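Local atomic coordinates of 1,3-1,4-beta-glucanase (Hordeum vulgare, PDB entry 1AQ0), a protein that hydrolyses 1,4-beta-glucosidic linkages in 1,3-1,4-beta-D-glucans and belongs to glycoside hydrolase family 17. Residues A[9-14]-A[279-284]; A[141-146]-A[215-220]. One frame throughout, in Å; residues are numbered along the deposited sequence.

How the contacts relate
From the N terminus the chain runs through strand 2-4 of the parallel barrel into the loop that holds 9-14, ahead of helix 15-25. Contact 1 joins this loop to 279-284, in the loop after the last barrel strand, 273-274, and so closes a circuit that takes in most of the chain. Contact 2 is nested inside that circuit: Gly141 and the short strand 142-143, just ahead of helix 145-161, meet the last turn or so of helix 206-219 and Lys220, closing a smaller loop that contains strand 165-168. The two contacts lie on opposite sides of the chain's centre, with nearest atoms about 19 Å apart, and do not touch.

Contact 1 (A[9-14]-A[279-284]); sequences ANNLPA and NENQKD
The side-chain amide of Asn281 grips the backbone and side chain of Asn10 with two hydrogen bonds. Asn281 OD1 accepts from Asn10 N at 3.1 Å, the donor lying in the carbonyl plane on a lone pair. Asn281 ND2 donates to Asn10 OD1 at 2.8 Å in a nearly straight bond (171°). Asn10 OD1 stays within the amide plane of Asn281, yet Asn281 ND2 stands above the carbonyl plane of Asn10, the two amides being almost perpendicular (88°). The two bonds at opposite ends of its amide should hold Asn281 against rotation; its CG sits between the backbone N and the carbonyl carbon (chi1 69°), bringing the amide across to Asn10.

The amide of Asn11 lies nearly parallel to that of Asn281 and reaches the backbone of 279-281 through a water. That water donates to Asn11 OD1 (2.8 Å) and to Asn279 O (2.7 Å) and accepts from Asn281 N (2.9 Å). The methyl of Ala9 lies against the amide of Asn281, Ala9 CB being 3.2 Å from Asn281 OD1, and also borders Glu280 CA. Asn279 OD1 and Glu280 OE1 have partners of their own, Gly292 N and Ser8 N respectively. A type I turn from Glu280 to Lys283 presents Asn281. The arrangement joins the loops that follow the first and last strands of the (beta/alpha)8 barrel, neighbours in its sheet, as expected for the TIM-barrel fold of family 17.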
loop_
_atom_site.group_PDB
_atom_site.type_symbol
_atom_site.label_atom_id
_atom_site.label_comp_id
_atom_site.label_asym_id
_atom_site.label_seq_id
_atom_site.Cartn_x
_atom_site.Cartn_y
_atom_site.Cartn_z
ATOM N N ALA A 9 17.617 33.297 3.997
ATOM C CA ALA A 9 17.489 34.518 3.225
ATOM C C ALA A 9 17.282 35.675 4.188
ATOM O O ALA A 9 16.882 35.469 5.335
ATOM C CB ALA A 9 16.306 34.405 2.261
ATOM N N ASN A 10 17.514 36.892 3.712
ATOM C CA ASN A 10 17.365 38.074 4.555
ATOM C C ASN A 10 16.249 39.009 4.112
ATOM O O ASN A 10 16.124 40.120 4.638
ATOM C CB ASN A 10 18.684 38.851 4.590
ATOM C CG ASN A 10 19.140 39.302 3.207
ATOM O OD1 ASN A 10 18.339 39.441 2.280
ATOM N ND2 ASN A 10 20.440 39.517 3.061
ATOM N N ASN A 11 15.417 38.558 3.176
ATOM C CA ASN A 11 14.339 39.396 2.660
ATOM C C ASN A 11 12.986 38.695 2.539
ATOM O O ASN A 11 12.153 39.090 1.719
ATOM C CB ASN A 11 14.743 39.961 1.291
ATOM C CG ASN A 11 15.042 38.871 0.271
ATOM O OD1 ASN A 11 15.072 37.681 0.604
ATOM N ND2 ASN A 11 15.279 39.271 -0.973
ATOM N N LEU A 12 12.758 37.667 3.346
ATOM C CA LEU A 12 11.493 36.945 3.284
ATOM C C LEU A 12 10.394 37.644 4.076
ATOM O O LEU A 12 10.677 38.467 4.956
ATOM C CB LEU A 12 11.667 35.509 3.792
ATOM C CG LEU A 12 12.702 34.631 3.091
ATOM C CD1 LEU A 12 12.596 33.212 3.627
ATOM C CD2 LEU A 12 12.483 34.648 1.590
ATOM N N PRO A 13 9.119 37.367 3.734
ATOM C CA PRO A 13 7.976 37.968 4.428
ATOM C C PRO A 13 7.927 37.448 5.858
ATOM O O PRO A 13 8.535 36.424 6.174
ATOM C CB PRO A 13 6.780 37.437 3.630
ATOM C CG PRO A 13 7.335 37.241 2.270
ATOM C CD PRO A 13 8.667 36.608 2.553
ATOM N N ALA A 14 7.213 38.161 6.724
ATOM C CA ALA A 14 7.067 37.752 8.113
ATOM C C ALA A 14 6.375 36.383 8.126
ATOM O O ALA A 14 5.593 36.071 7.228
ATOM C CB ALA A 14 6.242 38.782 8.878
ATOM N N ASN A 279 12.633 31.692 -2.976
ATOM C CA ASN A 279 13.999 31.684 -3.480
ATOM C C ASN A 279 14.767 32.159 -2.233
ATOM O O ASN A 279 14.297 33.040 -1.505
ATOM C CB ASN A 279 14.170 32.713 -4.612
ATOM C CG ASN A 279 13.777 32.172 -5.978
ATOM O OD1 ASN A 279 13.641 30.967 -6.169
ATOM N ND2 ASN A 279 13.606 33.068 -6.939
ATOM N N GLU A 280 15.914 31.565 -1.957
ATOM C CA GLU A 280 16.679 31.939 -0.777
ATOM C C GLU A 280 18.011 32.550 -1.166
ATOM O O GLU A 280 18.908 31.855 -1.647
ATOM C CB GLU A 280 16.857 30.714 0.114
ATOM C CG GLU A 280 15.546 30.262 0.724
ATOM C CD GLU A 280 15.641 28.916 1.385
ATOM O OE1 GLU A 280 16.435 28.768 2.330
ATOM O OE2 GLU A 280 14.908 28.001 0.959
ATOM N N ASN A 281 18.139 33.857 -0.950
ATOM C CA ASN A 281 19.349 34.590 -1.320
ATOM C C ASN A 281 20.628 34.338 -0.518
ATOM O O ASN A 281 21.700 34.795 -0.913
ATOM C CB ASN A 281 19.063 36.097 -1.429
ATOM C CG ASN A 281 18.777 36.754 -0.090
ATOM O OD1 ASN A 281 18.706 36.101 0.944
ATOM N ND2 ASN A 281 18.604 38.062 -0.113
ATOM N N GLN A 282 20.535 33.611 0.590
ATOM C CA GLN A 282 21.726 33.326 1.378
ATOM C C GLN A 282 22.244 31.919 1.160
ATOM O O GLN A 282 22.939 31.363 2.008
ATOM C CB GLN A 282 21.508 33.622 2.859
ATOM C CG GLN A 282 21.415 35.107 3.143
ATOM C CD GLN A 282 21.266 35.424 4.611
ATOM O OE1 GLN A 282 21.509 36.552 5.031
ATOM N NE2 GLN A 282 20.845 34.443 5.399
ATOM N N LYS A 283 21.852 31.323 0.041
ATOM C CA LYS A 283 22.327 29.996 -0.320
ATOM C C LYS A 283 23.424 30.213 -1.356
ATOM O O LYS A 283 23.704 31.357 -1.725
ATOM C CB LYS A 283 21.193 29.145 -0.895
ATOM C CG LYS A 283 20.378 28.430 0.159
ATOM C CD LYS A 283 19.272 27.620 -0.483
ATOM C CE LYS A 283 18.670 26.621 0.489
ATOM N NZ LYS A 283 19.623 25.516 0.793
ATOM N N ASP A 284 24.064 29.137 -1.806
ATOM C CA ASP A 284 25.128 29.248 -2.805
ATOM C C ASP A 284 24.604 29.840 -4.111
ATOM O O ASP A 284 23.443 29.628 -4.477
ATOM C CB ASP A 284 25.756 27.877 -3.102
ATOM C CG ASP A 284 26.558 27.325 -1.935
ATOM O OD1 ASP A 284 27.186 28.116 -1.192
ATOM O OD2 ASP A 284 26.572 26.085 -1.773
HETATM O O HOH W 1 15.640 35.367 -0.946
#

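Contact 2 (A[141-146]-A[215-220]); sequences GSFTGE and YTAMGK
Ala217 places its methyl squarely over one face of the Phe143 ring, CB lying 3.7 Å from the ring centroid and only 12° off the normal, a CH-pi contact. The same methyl also touches the strand backbone, Ala217 CB lying 3.7 Å from Ser142 CA, in the corner between backbone and ring. Phe143 CG stands anti to its carbonyl carbon (chi1 -62°), which turns the ring back over the helix, with CZ also approaching Met218 CG at 4.3 Å. Helix 206-219 thereby packs against the little antiparallel hairpin of strands 132-134 and 142-143, an addition beside the main barrel sheet of this TIM-barrel enzyme; Leu132 touches both Phe143 and Ala217. An alanine in place of Phe143 would probably leave the Ala217 methyl without its aromatic cover and open a gap between hairpin and helix. Farther along, the extended chain of Lys220 brings its far end to Gly141, where Lys220 NZ donates to Gly141 O at 3.0 Å from above the carbonyl plane, 48° out of it. The methyl CG2 of Thr216 rests 3.6 Å from Gly141 O, while Thr216 OG1 is hydrogen-bonded to Pro138 O, in the loop between strands 132-134 and 142-143.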
loop_
_atom_site.group_PDB
_atom_site.type_symbol
_atom_site.label_atom_id
_atom_site.label_comp_id
_atom_site.label_asym_id
_atom_site.label_seq_id
_atom_site.Cartn_x
_atom_site.Cartn_y
_atom_site.Cartn_z
ATOM N N GLY A 141 18.161 -1.661 -6.218
ATOM C CA GLY A 141 18.425 -0.565 -5.301
ATOM C C GLY A 141 19.127 -0.965 -4.020
ATOM O O GLY A 141 18.780 -1.968 -3.394
ATOM N N SER A 142 20.121 -0.181 -3.622
ATOM C CA SER A 142 20.855 -0.460 -2.396
ATOM C C SER A 142 21.625 0.768 -1.942
ATOM O O SER A 142 21.902 1.664 -2.742
ATOM C CB SER A 142 21.816 -1.634 -2.603
ATOM O OG SER A 142 22.629 -1.410 -3.737
ATOM N N PHE A 143 21.902 0.837 -0.645
ATOM C CA PHE A 143 22.657 1.948 -0.079
ATOM C C PHE A 143 24.140 1.731 -0.351
ATOM O O PHE A 143 24.565 0.629 -0.706
ATOM C CB PHE A 143 22.442 2.038 1.436
ATOM C CG PHE A 143 21.025 2.299 1.836
ATOM C CD1 PHE A 143 20.321 3.379 1.302
ATOM C CD2 PHE A 143 20.383 1.461 2.738
ATOM C CE1 PHE A 143 18.997 3.616 1.661
ATOM C CE2 PHE A 143 19.060 1.688 3.104
ATOM C CZ PHE A 143 18.363 2.768 2.565
ATOM N N THR A 144 24.914 2.804 -0.231
ATOM C CA THR A 144 26.358 2.733 -0.409
ATOM C C THR A 144 26.891 1.947 0.784
ATOM O O THR A 144 26.200 1.815 1.798
ATOM C CB THR A 144 26.984 4.135 -0.380
ATOM O OG1 THR A 144 26.629 4.791 0.843
ATOM C CG2 THR A 144 26.497 4.960 -1.554
ATOM N N GLY A 145 28.129 1.470 0.688
ATOM C CA GLY A 145 28.716 0.710 1.781
ATOM C C GLY A 145 28.741 1.516 3.066
ATOM O O GLY A 145 28.376 1.019 4.133
ATOM N N GLU A 146 29.129 2.783 2.943
ATOM C CA GLU A 146 29.199 3.694 4.085
ATOM C C GLU A 146 27.818 3.939 4.686
ATOM O O GLU A 146 27.630 3.848 5.899
ATOM C CB GLU A 146 29.808 5.036 3.663
ATOM C CG GLU A 146 29.946 6.032 4.820
ATOM C CD GLU A 146 30.361 7.429 4.372
ATOM O OE1 GLU A 146 31.285 7.544 3.535
ATOM O OE2 GLU A 146 29.763 8.414 4.869
ATOM N N TYR A 215 12.812 1.947 -1.617
ATOM C CA TYR A 215 12.024 0.885 -1.006
ATOM C C TYR A 215 12.764 -0.446 -1.025
ATOM O O TYR A 215 12.732 -1.187 -0.047
ATOM C CB TYR A 215 10.665 0.761 -1.695
ATOM C CG TYR A 215 9.598 1.639 -1.079
ATOM C CD1 TYR A 215 9.163 1.424 0.230
ATOM C CD2 TYR A 215 9.012 2.678 -1.802
ATOM C CE1 TYR A 215 8.175 2.215 0.804
ATOM C CE2 TYR A 215 8.017 3.477 -1.237
ATOM C CZ TYR A 215 7.604 3.237 0.067
ATOM O OH TYR A 215 6.612 4.009 0.626
ATOM N N THR A 216 13.448 -0.739 -2.125
ATOM C CA THR A 216 14.208 -1.981 -2.236
ATOM C C THR A 216 15.364 -1.975 -1.227
ATOM O O THR A 216 15.566 -2.938 -0.483
ATOM C CB THR A 216 14.752 -2.179 -3.662
ATOM O OG1 THR A 216 13.658 -2.218 -4.581
ATOM C CG2 THR A 216 15.513 -3.487 -3.774
ATOM N N ALA A 217 16.074 -0.854 -1.155
ATOM C CA ALA A 217 17.199 -0.718 -0.239
ATOM C C ALA A 217 16.768 -0.906 1.211
ATOM O O ALA A 217 17.458 -1.573 1.986
ATOM C CB ALA A 217 17.859 0.627 -0.425
ATOM N N MET A 218 15.634 -0.314 1.573
ATOM C CA MET A 218 15.096 -0.435 2.924
ATOM C C MET A 218 14.703 -1.875 3.247
ATOM O O MET A 218 14.930 -2.346 4.365
ATOM C CB MET A 218 13.873 0.465 3.114
ATOM C CG MET A 218 14.182 1.939 3.300
ATOM S SD MET A 218 12.695 2.888 3.699
ATOM C CE MET A 218 12.034 3.103 2.110
ATOM N N GLY A 219 14.100 -2.560 2.278
ATOM C CA GLY A 219 13.681 -3.938 2.469
ATOM C C GLY A 219 14.852 -4.846 2.789
ATOM O O GLY A 219 14.723 -5.775 3.589
ATOM N N LYS A 220 16.000 -4.551 2.184
ATOM C CA LYS A 220 17.230 -5.317 2.387
ATOM C C LYS A 220 17.840 -5.100 3.777
ATOM O O LYS A 220 18.839 -5.739 4.132
ATOM C CB LYS A 220 18.279 -4.940 1.334
ATOM C CG LYS A 220 17.945 -5.339 -0.090
ATOM C CD LYS A 220 19.074 -4.927 -1.024
ATOM C CE LYS A 220 18.738 -5.234 -2.471
ATOM N NZ LYS A 220 19.793 -4.739 -3.401
#